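Local atomic coordinates of thermostable carboxypeptidase 1 (Pyrococcus furiosus, PDB entry 1KA2), a protein that removes amino acids one after another from the C-terminus of peptides, with broad specificity, as a cobalt-dependent homodimeric metallocarboxypeptidase of the M32 family. Residues I425-S430 and E488-W493; Y434-K439 and I481-D486. One frame throughout, in Å; residues are numbered along the deposited sequence.

Both contacts hang on helix 421-440, and their centres lie about 10 Å apart. Interaction 1 sets residues 425-430 of that helix against the start of helix 488-498, the last of the chain; interaction 2, nested inside the loop that interaction 1 closes, pins residues 434-439 to the loop 481-486 leading into it. One point where they meet is Glu483, whose OE2 lies 3.1 Å from Tyr489 OH, a probable hydrogen bond; another is Tyr435, which packs on Tyr489 and Trp493. Only interaction 1 approaches the catalytic metal centre: the side chain of Thr427 is about 6 Å from that of the metal ligand Glu299 and about 10 Å from the bound magnesium ion. Interaction 2 lies away from the metal site.

Interaction 1 of 2, residues I425-S430 and E488-W493; sequences IGTLLS and EYFVRW
Phe490 turns CG anti to its backbone N (chi1 -176°), which carries the ring from helix 488-498 onto Thr427 and Leu428, while Leu428 sets CG anti to its carbonyl carbon (chi1 -56°) and, with chi2 at -163°, brings the CD2 methyl up to the root of that ring. The two side chains cross at about a right angle. Leu428 CD2 lies 3.7 Å from Phe490 CB and 3.8 Å from Phe490 CG, approaching the ring obliquely. On the Thr427 side the ring rests against backbone as well as side chain: Phe490 CD1 comes to 3.8 Å from Thr427 O, and Thr427 OG1 lies over one ring face. That hydroxyl is already engaged in its own surroundings, hydrogen-bonded to Thr424 O and to Asn360 ND2. Thr427 O, which meets Phe490 CD1 obliquely, also takes a short bond of 2.6 Å from Ser430 OG.

Next to the apolar packing, one water links the backbones, accepting from Phe490 N at 2.8 Å and lying 3.1 Å from Leu428 O, to which it can donate. This gives Phe490 N, in the first turn of its helix, an acceptor that the helix itself does not supply. CA atoms of Leu428 and Phe490 are only 5.2 Å apart, a close approach of the two helices at this point.

All three touching residues are buried. Helix 169-192 closes the contact from one flank, through Met175 and Leu179 on Leu428 and Leu183 on Phe490; helix 295-309, which carries the metal ligand Glu299, packs on the neighbouring Leu429, Ser430 and Trp493, so the pair joins the C-terminal helix to the helices around the catalytic centre.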
ATOM      1  N   ILE A 425       9.100  27.061 -14.221  1.00 35.67           N
ATOM      2  CA  ILE A 425       9.593  27.645 -12.974  1.00 35.65           C
ATOM      3  C   ILE A 425      10.679  26.757 -12.377  1.00 37.78           C
ATOM      4  O   ILE A 425      11.708  27.247 -11.902  1.00 37.24           O
ATOM      5  CB  ILE A 425       8.470  27.801 -11.937  1.00 34.56           C
ATOM      6  CG1 ILE A 425       7.472  28.856 -12.420  1.00 34.72           C
ATOM      7  CG2 ILE A 425       9.065  28.151 -10.573  1.00 33.66           C
ATOM      8  CD1 ILE A 425       6.338  29.119 -11.442  1.00 29.53           C
ATOM      9  N   GLY A 426      10.429  25.446 -12.376  1.00 38.26           N
ATOM     10  CA  GLY A 426      11.409  24.511 -11.853  1.00 36.02           C
ATOM     11  C   GLY A 426      12.701  24.518 -12.646  1.00 36.30           C
ATOM     12  O   GLY A 426      13.788  24.537 -12.068  1.00 35.54           O
ATOM     13  N   THR A 427      12.596  24.487 -13.975  1.00 35.98           N
ATOM     14  CA  THR A 427      13.803  24.496 -14.816  1.00 37.96           C
ATOM     15  C   THR A 427      14.579  25.783 -14.516  1.00 37.24           C
ATOM     16  O   THR A 427      15.776  25.749 -14.229  1.00 35.29           O
ATOM     17  CB  THR A 427      13.461  24.491 -16.333  1.00 39.75           C
ATOM     18  OG1 THR A 427      12.851  25.741 -16.684  1.00 41.48           O
ATOM     19  CG2 THR A 427      12.489  23.355 -16.665  1.00 40.84           C
ATOM     20  N   LEU A 428      13.883  26.916 -14.574  1.00 37.00           N
ATOM     21  CA  LEU A 428      14.509  28.212 -14.313  1.00 38.14           C
ATOM     22  C   LEU A 428      15.163  28.225 -12.939  1.00 39.10           C
ATOM     23  O   LEU A 428      16.362  28.490 -12.805  1.00 39.16           O
ATOM     24  CB  LEU A 428      13.476  29.338 -14.386  1.00 35.26           C
ATOM     25  CG  LEU A 428      12.659  29.474 -15.681  1.00 37.23           C
ATOM     26  CD1 LEU A 428      12.023  30.850 -15.720  1.00 37.39           C
ATOM     27  CD2 LEU A 428      13.533  29.268 -16.911  1.00 37.45           C
ATOM     28  N   LEU A 429      14.367  27.949 -11.913  1.00 39.71           N
ATOM     29  CA  LEU A 429      14.890  27.928 -10.563  1.00 38.44           C
ATOM     30  C   LEU A 429      16.098  27.005 -10.362  1.00 38.34           C
ATOM     31  O   LEU A 429      16.924  27.260  -9.477  1.00 36.80           O
ATOM     32  CB  LEU A 429      13.794  27.524  -9.577  1.00 40.01           C
ATOM     33  CG  LEU A 429      12.938  28.649  -9.017  1.00 41.72           C
ATOM     34  CD1 LEU A 429      12.183  29.297 -10.153  1.00 45.93           C
ATOM     35  CD2 LEU A 429      11.979  28.106  -7.969  1.00 41.42           C
ATOM     36  N   SER A 430      16.195  25.927 -11.142  1.00 36.63           N
ATOM     37  CA  SER A 430      17.316  24.988 -10.974  1.00 38.43           C
ATOM     38  C   SER A 430      18.634  25.648 -11.367  1.00 39.73           C
ATOM     39  O   SER A 430      19.699  25.344 -10.802  1.00 39.04           O
ATOM     40  CB  SER A 430      17.126  23.694 -11.792  1.00 36.42           C
ATOM     41  OG  SER A 430      17.305  23.899 -13.188  1.00 37.03           O
ATOM     42  N   GLU A 488      16.917  34.986 -16.116  1.00 48.16           N
ATOM     43  CA  GLU A 488      18.278  35.252 -16.591  1.00 47.98           C
ATOM     44  C   GLU A 488      19.307  34.157 -16.314  1.00 46.93           C
ATOM     45  O   GLU A 488      20.169  33.893 -17.158  1.00 45.04           O
ATOM     46  CB  GLU A 488      18.792  36.577 -16.015  1.00 49.83           C
ATOM     47  CG  GLU A 488      18.174  37.825 -16.635  1.00 50.95           C
ATOM     48  CD  GLU A 488      18.420  37.907 -18.131  1.00 52.27           C
ATOM     49  OE1 GLU A 488      19.535  37.540 -18.567  1.00 51.05           O
ATOM     50  OE2 GLU A 488      17.504  38.344 -18.864  1.00 51.57           O
ATOM     51  N   TYR A 489      19.224  33.527 -15.142  1.00 46.16           N
ATOM     52  CA  TYR A 489      20.169  32.468 -14.783  1.00 45.35           C
ATOM     53  C   TYR A 489      20.115  31.273 -15.713  1.00 46.15           C
ATOM     54  O   TYR A 489      21.153  30.727 -16.100  1.00 46.89           O
ATOM     55  CB  TYR A 489      19.938  31.994 -13.351  1.00 44.86           C
ATOM     56  CG  TYR A 489      20.382  32.989 -12.312  1.00 44.76           C
ATOM     57  CD1 TYR A 489      19.484  33.895 -11.759  1.00 45.24           C
ATOM     58  CD2 TYR A 489      21.709  33.036 -11.892  1.00 45.67           C
ATOM     59  CE1 TYR A 489      19.895  34.819 -10.809  1.00 45.11           C
ATOM     60  CE2 TYR A 489      22.131  33.963 -10.947  1.00 45.33           C
ATOM     61  CZ  TYR A 489      21.218  34.846 -10.411  1.00 44.64           C
ATOM     62  OH  TYR A 489      21.621  35.748  -9.463  1.00 46.88           O
ATOM     63  N   PHE A 490      18.905  30.858 -16.067  1.00 46.34           N
ATOM     64  CA  PHE A 490      18.741  29.724 -16.965  1.00 46.46           C
ATOM     65  C   PHE A 490      19.426  30.012 -18.300  1.00 46.22           C
ATOM     66  O   PHE A 490      20.022  29.123 -18.906  1.00 46.96           O
ATOM     67  CB  PHE A 490      17.252  29.434 -17.202  1.00 46.35           C
ATOM     68  CG  PHE A 490      16.998  28.207 -18.038  1.00 45.64           C
ATOM     69  CD1 PHE A 490      17.232  26.933 -17.521  1.00 44.93           C
ATOM     70  CD2 PHE A 490      16.546  28.326 -19.350  1.00 46.69           C
ATOM     71  CE1 PHE A 490      17.017  25.792 -18.300  1.00 45.20           C
ATOM     72  CE2 PHE A 490      16.330  27.195 -20.139  1.00 46.15           C
ATOM     73  CZ  PHE A 490      16.566  25.923 -19.612  1.00 45.96           C
ATOM     74  N   VAL A 491      19.340  31.258 -18.756  1.00 46.68           N
ATOM     75  CA  VAL A 491      19.961  31.646 -20.022  1.00 46.37           C
ATOM     76  C   VAL A 491      21.490  31.550 -19.961  1.00 46.17           C
ATOM     77  O   VAL A 491      22.128  31.056 -20.894  1.00 46.95           O
ATOM     78  CB  VAL A 491      19.555  33.083 -20.423  1.00 46.44           C
ATOM     79  CG1 VAL A 491      20.226  33.462 -21.739  1.00 46.14           C
ATOM     80  CG2 VAL A 491      18.035  33.176 -20.562  1.00 44.43           C
ATOM     81  N   ARG A 492      22.080  32.014 -18.862  1.00 46.17           N
ATOM     82  CA  ARG A 492      23.527  31.945 -18.713  1.00 45.61           C
ATOM     83  C   ARG A 492      23.934  30.486 -18.624  1.00 45.57           C
ATOM     84  O   ARG A 492      24.852  30.050 -19.320  1.00 45.71           O
ATOM     85  CB  ARG A 492      23.991  32.667 -17.453  1.00 46.85           C
ATOM     86  CG  ARG A 492      25.508  32.796 -17.377  1.00 49.73           C
ATOM     87  CD  ARG A 492      25.995  33.084 -15.964  1.00 51.66           C
ATOM     88  NE  ARG A 492      25.151  34.058 -15.276  1.00 53.77           N
ATOM     89  CZ  ARG A 492      25.452  34.617 -14.109  1.00 54.09           C
ATOM     90  NH1 ARG A 492      26.589  34.301 -13.496  1.00 53.61           N
ATOM     91  NH2 ARG A 492      24.612  35.486 -13.553  1.00 53.10           N
ATOM     92  N   TRP A 493      23.254  29.729 -17.760  1.00 44.90           N
ATOM     93  CA  TRP A 493      23.555  28.305 -17.611  1.00 42.32           C
ATOM     94  C   TRP A 493      23.659  27.677 -19.008  1.00 41.21           C
ATOM     95  O   TRP A 493      24.668  27.066 -19.353  1.00 40.60           O
ATOM     96  CB  TRP A 493      22.458  27.595 -16.791  1.00 42.41           C
ATOM     97  CG  TRP A 493      22.682  26.087 -16.637  1.00 42.06           C
ATOM     98  CD1 TRP A 493      23.708  25.476 -15.972  1.00 41.01           C
ATOM     99  CD2 TRP A 493      21.892  25.030 -17.211  1.00 42.13           C
ATOM    100  NE1 TRP A 493      23.612  24.109 -16.099  1.00 43.03           N
ATOM    101  CE2 TRP A 493      22.509  23.806 -16.853  1.00 42.34           C
ATOM    102  CE3 TRP A 493      20.727  24.997 -17.994  1.00 39.98           C
ATOM    103  CZ2 TRP A 493      22.001  22.564 -17.250  1.00 38.76           C
ATOM    104  CZ3 TRP A 493      20.222  23.764 -18.389  1.00 37.78           C
ATOM    105  CH2 TRP A 493      20.861  22.564 -18.016  1.00 40.47           C
TER
HETATM  106  O   HOH W   1      16.793  31.165 -14.299  1.00 35.76           O

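Interaction 2 of 2, residues Y434-K439 and I481-D486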
ATOM      1  N   TYR A 434      21.782  26.838  -8.846  1.00 41.29           N
ATOM      2  CA  TYR A 434      23.120  26.361  -9.183  1.00 42.05           C
ATOM      3  C   TYR A 434      24.188  27.415  -8.925  1.00 43.23           C
ATOM      4  O   TYR A 434      25.236  27.115  -8.350  1.00 43.18           O
ATOM      5  CB  TYR A 434      23.199  25.926 -10.653  1.00 40.97           C
ATOM      6  CG  TYR A 434      24.621  25.830 -11.167  1.00 41.83           C
ATOM      7  CD1 TYR A 434      25.526  24.906 -10.622  1.00 42.09           C
ATOM      8  CD2 TYR A 434      25.085  26.698 -12.162  1.00 40.88           C
ATOM      9  CE1 TYR A 434      26.862  24.854 -11.055  1.00 40.95           C
ATOM     10  CE2 TYR A 434      26.408  26.657 -12.599  1.00 41.71           C
ATOM     11  CZ  TYR A 434      27.291  25.734 -12.045  1.00 42.79           C
ATOM     12  OH  TYR A 434      28.591  25.693 -12.495  1.00 43.00           O
ATOM     13  N   TYR A 435      23.924  28.646  -9.357  1.00 44.02           N
ATOM     14  CA  TYR A 435      24.883  29.734  -9.175  1.00 44.70           C
ATOM     15  C   TYR A 435      25.012  30.164  -7.724  1.00 45.99           C
ATOM     16  O   TYR A 435      26.079  30.593  -7.297  1.00 46.34           O
ATOM     17  CB  TYR A 435      24.516  30.925 -10.067  1.00 42.69           C
ATOM     18  CG  TYR A 435      24.787  30.634 -11.531  1.00 42.47           C
ATOM     19  CD1 TYR A 435      23.752  30.585 -12.461  1.00 41.37           C
ATOM     20  CD2 TYR A 435      26.077  30.329 -11.966  1.00 42.94           C
ATOM     21  CE1 TYR A 435      23.992  30.229 -13.792  1.00 42.33           C
ATOM     22  CE2 TYR A 435      26.327  29.969 -13.293  1.00 44.49           C
ATOM     23  CZ  TYR A 435      25.279  29.915 -14.199  1.00 43.71           C
ATOM     24  OH  TYR A 435      25.520  29.504 -15.495  1.00 44.22           O
ATOM     25  N   HIS A 436      23.933  30.039  -6.961  1.00 46.51           N
ATOM     26  CA  HIS A 436      23.986  30.401  -5.558  1.00 47.69           C
ATOM     27  C   HIS A 436      24.785  29.369  -4.765  1.00 48.72           C
ATOM     28  O   HIS A 436      25.477  29.715  -3.803  1.00 48.71           O
ATOM     29  CB  HIS A 436      22.573  30.537  -5.002  1.00 48.43           C
ATOM     30  CG  HIS A 436      21.919  31.834  -5.364  1.00 49.95           C
ATOM     31  ND1 HIS A 436      22.196  33.013  -4.706  1.00 48.02           N
ATOM     32  CD2 HIS A 436      21.047  32.149  -6.351  1.00 49.85           C
ATOM     33  CE1 HIS A 436      21.526  33.999  -5.274  1.00 48.72           C
ATOM     34  NE2 HIS A 436      20.822  33.502  -6.275  1.00 48.22           N
ATOM     35  N   ILE A 437      24.705  28.106  -5.170  1.00 48.25           N
ATOM     36  CA  ILE A 437      25.458  27.073  -4.470  1.00 48.19           C
ATOM     37  C   ILE A 437      26.895  27.107  -4.980  1.00 49.00           C
ATOM     38  O   ILE A 437      27.836  26.823  -4.238  1.00 49.75           O
ATOM     39  CB  ILE A 437      24.852  25.649  -4.681  1.00 45.53           C
ATOM     40  CG1 ILE A 437      25.592  24.640  -3.797  1.00 43.26           C
ATOM     41  CG2 ILE A 437      24.955  25.232  -6.135  1.00 44.95           C
ATOM     42  CD1 ILE A 437      25.015  23.253  -3.825  1.00 43.01           C
ATOM     43  N   LYS A 438      27.051  27.475  -6.250  1.00 49.09           N
ATOM     44  CA  LYS A 438      28.363  27.564  -6.881  1.00 50.11           C
ATOM     45  C   LYS A 438      29.204  28.596  -6.132  1.00 51.13           C
ATOM     46  O   LYS A 438      30.433  28.594  -6.220  1.00 51.58           O
ATOM     47  CB  LYS A 438      28.199  27.970  -8.349  1.00 48.13           C
ATOM     48  CG  LYS A 438      29.462  27.909  -9.159  1.00 50.52           C
ATOM     49  CD  LYS A 438      30.020  26.502  -9.230  1.00 51.54           C
ATOM     50  CE  LYS A 438      31.276  26.479 -10.078  1.00 51.78           C
ATOM     51  NZ  LYS A 438      31.906  25.132 -10.128  1.00 55.39           N
ATOM     52  N   LYS A 439      28.523  29.467  -5.390  1.00 51.49           N
ATOM     53  CA  LYS A 439      29.163  30.510  -4.599  1.00 52.52           C
ATOM     54  C   LYS A 439      29.651  29.979  -3.254  1.00 52.93           C
ATOM     55  O   LYS A 439      30.778  30.253  -2.849  1.00 53.22           O
ATOM     56  CB  LYS A 439      28.188  31.672  -4.375  1.00 55.02           C
ATOM     57  CG  LYS A 439      28.590  32.626  -3.258  1.00 58.01           C
ATOM     58  CD  LYS A 439      27.698  33.864  -3.204  1.00 58.80           C
ATOM     59  CE  LYS A 439      26.252  33.522  -2.885  1.00 62.19           C
ATOM     60  NZ  LYS A 439      25.368  34.727  -2.951  1.00 62.17           N
ATOM     61  N   ILE A 481      17.405  32.832  -0.789  1.00 52.51           N
ATOM     62  CA  ILE A 481      18.293  33.198  -1.882  1.00 52.74           C
ATOM     63  C   ILE A 481      18.513  34.706  -2.047  1.00 53.23           C
ATOM     64  O   ILE A 481      19.180  35.154  -2.980  1.00 52.71           O
ATOM     65  CB  ILE A 481      17.767  32.560  -3.190  1.00 53.34           C
ATOM     66  CG1 ILE A 481      17.785  31.038  -3.034  1.00 53.82           C
ATOM     67  CG2 ILE A 481      18.607  32.956  -4.379  1.00 54.21           C
ATOM     68  CD1 ILE A 481      19.105  30.497  -2.520  1.00 51.03           C
ATOM     69  N   GLY A 482      17.964  35.483  -1.122  1.00 52.94           N
ATOM     70  CA  GLY A 482      18.128  36.922  -1.175  1.00 53.80           C
ATOM     71  C   GLY A 482      17.533  37.580  -2.404  1.00 54.74           C
ATOM     72  O   GLY A 482      17.825  38.738  -2.701  1.00 55.25           O
ATOM     73  N   GLU A 483      16.698  36.848  -3.128  1.00 55.16           N
ATOM     74  CA  GLU A 483      16.070  37.401  -4.317  1.00 55.20           C
ATOM     75  C   GLU A 483      14.877  36.582  -4.779  1.00 54.08           C
ATOM     76  O   GLU A 483      14.474  35.611  -4.130  1.00 54.18           O
ATOM     77  CB  GLU A 483      17.094  37.540  -5.458  1.00 56.59           C
ATOM     78  CG  GLU A 483      18.028  36.347  -5.626  1.00 58.47           C
ATOM     79  CD  GLU A 483      18.957  36.490  -6.817  1.00 58.46           C
ATOM     80  OE1 GLU A 483      19.540  37.577  -7.001  1.00 62.27           O
ATOM     81  OE2 GLU A 483      19.119  35.511  -7.567  1.00 60.56           O
ATOM     82  N   ASP A 484      14.310  37.002  -5.901  1.00 52.41           N
ATOM     83  CA  ASP A 484      13.160  36.339  -6.491  1.00 51.05           C
ATOM     84  C   ASP A 484      13.617  35.578  -7.729  1.00 50.32           C
ATOM     85  O   ASP A 484      14.759  35.716  -8.167  1.00 49.13           O
ATOM     86  CB  ASP A 484      12.112  37.383  -6.881  1.00 51.22           C
ATOM     87  CG  ASP A 484      11.548  38.114  -5.684  1.00 50.89           C
ATOM     88  OD1 ASP A 484      10.585  37.607  -5.075  1.00 51.02           O
ATOM     89  OD2 ASP A 484      12.078  39.190  -5.346  1.00 52.75           O
ATOM     90  N   MET A 485      12.725  34.767  -8.285  1.00 49.48           N
ATOM     91  CA  MET A 485      13.053  34.009  -9.478  1.00 49.08           C
ATOM     92  C   MET A 485      13.451  34.998 -10.569  1.00 49.00           C
ATOM     93  O   MET A 485      12.884  36.085 -10.669  1.00 48.96           O
ATOM     94  CB  MET A 485      11.840  33.182  -9.934  1.00 47.36           C
ATOM     95  CG  MET A 485      12.061  32.424 -11.235  1.00 46.85           C
ATOM     96  SD  MET A 485      10.657  31.406 -11.729  1.00 47.66           S
ATOM     97  CE  MET A 485       9.800  32.492 -12.842  1.00 50.40           C
ATOM     98  N   ASP A 486      14.441  34.621 -11.368  1.00 49.16           N
ATOM     99  CA  ASP A 486      14.904  35.453 -12.472  1.00 50.38           C
ATOM    100  C   ASP A 486      15.376  34.555 -13.602  1.00 48.27           C
ATOM    101  O   ASP A 486      16.427  33.915 -13.515  1.00 48.82           O
ATOM    102  CB  ASP A 486      16.040  36.375 -12.031  1.00 52.65           C
ATOM    103  CG  ASP A 486      16.719  37.064 -13.208  1.00 55.08           C
ATOM    104  OD1 ASP A 486      16.012  37.602 -14.090  1.00 55.92           O
ATOM    105  OD2 ASP A 486      17.964  37.071 -13.247  1.00 56.61           O
TER
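A histidine-carboxylate hydrogen bond ties the C-terminal part of helix 421-440 to the loop before the last helix: His436 NE2 donates to Glu483 OE2 at 2.9 Å, with an N-H...O angle of 160°. The acceptor lies in the imidazole plane, yet the histidine reaches OE2 from above the carboxylate plane, and the two flat groups stand 79° apart. Glu483 holds CG between its backbone N and carbonyl carbon (chi1 43°) and runs on extended, its side chain meeting that of His436 from the opposite direction. OE2 is shared with Gln432 NE2 and probably with Tyr489 OH, which are likely to help fix the carboxylate; Gln432 also secures the loop beyond, NE2 bonding to Asp484 O and OE1 accepting from Asp486 N.

The Ile481 CG2 methyl is placed over one face of the His436 ring, in the manner of a CH-pi contact although modelled too close for its distance to carry weight, and Trp459 of helix 454-465 touches both residues. Ile481 ends helix 473-481; Gly482 then leaves helical geometry with positive phi, and the turn of the chain delivers Glu483 to the imidazole edge. An alanine in place of His436 is likely to leave Glu483 without its imidazole donor and open a gap beside the Ile481 methyl.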